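PDB 3DDM: putative mandelate racemase/muconate lactonizing enzyme from Bordetella bronchiseptica, which is of unknown function but belongs to the mandelate racemase/muconate lactonizing enzyme family of the enolase superfamily. Local coordinates for residues R165-E169 / G170-F174. The protein carries 1 engineered substitution. Residues are numbered along the deposited sequence; the frame is centred on the assembly and turned at random.
Sequences RKAAE and GYRAF
Bends at the second and third torsions of Lys166 (chi2 -52°, chi3 -67°) fold its chain alongside the Tyr171 ring, the two side chains pointing the same way, with Lys166 CE 3.9 Å from Tyr171 CE2. The same bends bring Lys166 NZ 2.7 Å from Glu169 OE1, on the syn side but tilted out of the carboxylate plane, in a salt bridge; NZ bonds in addition to the carbonyl of Ala339, so the ammonium has two acceptors. Arg165 NE approaches Glu169 OE2 more loosely and extends the network over the last helical turn. Arg172, bent at chi2, doubles back on the helix end: NH1 gives Ala167 O a nearly straight bond of 2.9 Å, in the guanidinium plane and on a carbonyl lone pair, and also bonds Tyr171 O. Ala167 O takes a second donor, Gly170 N, at 3.0 Å. Tyr171 N closes the turn on Lys166 O at 2.9 Å, and the same oxygen lies at the tyrosine ring edge. Phe174 turns its ring edge to the helix, with CE1 3.8 Å from Lys166 CB and CZ 4.0 Å from Ala167 CB. The backbone bonds from Gly170 N and Tyr171 N, with the positive phi of Gly170, make a Schellman motif ending helix 159-169, where the chain turns into strand 174-177, parallel to strand 146-154: a beta-alpha-beta crossover of the TIM-barrel-like domain.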
loop_
_atom_site.group_PDB
_atom_site.type_symbol
_atom_site.label_atom_id
_atom_site.label_comp_id
_atom_site.label_asym_id
_atom_site.label_seq_id
_atom_site.Cartn_x
_atom_site.Cartn_y
_atom_site.Cartn_z
ATOM N N ARG A 165 -14.529 23.657 -25.560
ATOM C CA ARG A 165 -15.666 22.790 -25.298
ATOM C C ARG A 165 -16.178 22.911 -23.863
ATOM O O ARG A 165 -17.384 23.022 -23.643
ATOM C CB ARG A 165 -15.273 21.342 -25.593
ATOM C CG ARG A 165 -16.442 20.417 -25.844
ATOM C CD ARG A 165 -15.987 18.982 -26.037
ATOM N NE ARG A 165 -15.702 18.324 -24.764
ATOM C CZ ARG A 165 -14.523 17.800 -24.434
ATOM N NH1 ARG A 165 -13.505 17.858 -25.286
ATOM N NH2 ARG A 165 -14.365 17.209 -23.252
ATOM N N LYS A 166 -15.266 22.898 -22.891
ATOM C CA LYS A 166 -15.650 22.990 -21.486
ATOM C C LYS A 166 -16.153 24.383 -21.136
ATOM O O LYS A 166 -16.971 24.562 -20.225
ATOM C CB LYS A 166 -14.467 22.631 -20.588
ATOM C CG LYS A 166 -13.787 21.316 -20.941
ATOM C CD LYS A 166 -14.761 20.158 -21.051
ATOM C CE LYS A 166 -15.384 19.820 -19.710
ATOM N NZ LYS A 166 -16.270 18.635 -19.849
ATOM N N ALA A 167 -15.649 25.375 -21.860
ATOM C CA ALA A 167 -16.061 26.753 -21.636
ATOM C C ALA A 167 -17.523 26.845 -22.067
ATOM O O ALA A 167 -18.356 27.453 -21.382
ATOM C CB ALA A 167 -15.202 27.684 -22.460
ATOM N N ALA A 168 -17.820 26.214 -23.202
ATOM C CA ALA A 168 -19.170 26.185 -23.749
ATOM C C ALA A 168 -20.123 25.483 -22.785
ATOM O O ALA A 168 -21.277 25.875 -22.654
ATOM C CB ALA A 168 -19.173 25.473 -25.099
ATOM N N GLU A 169 -19.636 24.442 -22.116
ATOM C CA GLU A 169 -20.455 23.699 -21.170
ATOM C C GLU A 169 -20.758 24.522 -19.930
ATOM O O GLU A 169 -21.704 24.221 -19.216
ATOM C CB GLU A 169 -19.766 22.392 -20.785
ATOM C CG GLU A 169 -19.785 21.363 -21.904
ATOM C CD GLU A 169 -18.768 20.244 -21.721
ATOM O OE1 GLU A 169 -18.687 19.671 -20.614
ATOM O OE2 GLU A 169 -18.058 19.928 -22.700
ATOM N N GLY A 170 -19.960 25.557 -19.673
ATOM C CA GLY A 170 -20.211 26.398 -18.512
ATOM C C GLY A 170 -19.046 26.642 -17.567
ATOM O O GLY A 170 -19.183 27.363 -16.580
ATOM N N TYR A 171 -17.894 26.056 -17.867
ATOM C CA TYR A 171 -16.718 26.206 -17.025
ATOM C C TYR A 171 -15.986 27.530 -17.205
ATOM O O TYR A 171 -15.733 27.960 -18.328
ATOM C CB TYR A 171 -15.775 25.039 -17.286
ATOM C CG TYR A 171 -16.285 23.759 -16.684
ATOM C CD1 TYR A 171 -16.209 23.545 -15.310
ATOM C CD2 TYR A 171 -16.910 22.794 -17.469
ATOM C CE1 TYR A 171 -16.745 22.411 -14.727
ATOM C CE2 TYR A 171 -17.456 21.652 -16.896
ATOM C CZ TYR A 171 -17.373 21.470 -15.521
ATOM O OH TYR A 171 -17.954 20.376 -14.928
ATOM N N ARG A 172 -15.642 28.169 -16.085
ATOM C CA ARG A 172 -14.941 29.448 -16.106
ATOM C C ARG A 172 -13.545 29.381 -15.456
ATOM O O ARG A 172 -12.979 30.407 -15.072
ATOM C CB ARG A 172 -15.795 30.524 -15.417
ATOM C CG ARG A 172 -17.138 30.790 -16.093
ATOM C CD ARG A 172 -16.952 31.398 -17.483
ATOM N NE ARG A 172 -18.176 31.369 -18.288
ATOM C CZ ARG A 172 -18.504 30.396 -19.139
ATOM N NH1 ARG A 172 -17.706 29.351 -19.321
ATOM N NH2 ARG A 172 -19.639 30.469 -19.818
ATOM N N ALA A 173 -13.001 28.171 -15.335
ATOM C CA ALA A 173 -11.668 27.944 -14.764
ATOM C C ALA A 173 -11.179 26.601 -15.307
ATOM O O ALA A 173 -11.963 25.663 -15.457
ATOM C CB ALA A 173 -11.727 27.917 -13.241
ATOM N N PHE A 174 -9.886 26.508 -15.607
ATOM C CA PHE A 174 -9.335 25.285 -16.187
ATOM C C PHE A 174 -7.962 24.886 -15.643
ATOM O O PHE A 174 -7.174 25.740 -15.234
ATOM C CB PHE A 174 -9.242 25.461 -17.709
ATOM C CG PHE A 174 -10.491 26.032 -18.323
ATOM C CD1 PHE A 174 -11.495 25.195 -18.808
ATOM C CD2 PHE A 174 -10.708 27.408 -18.326
ATOM C CE1 PHE A 174 -12.702 25.722 -19.280
ATOM C CE2 PHE A 174 -11.911 27.942 -18.792
ATOM C CZ PHE A 174 -12.911 27.101 -19.268
#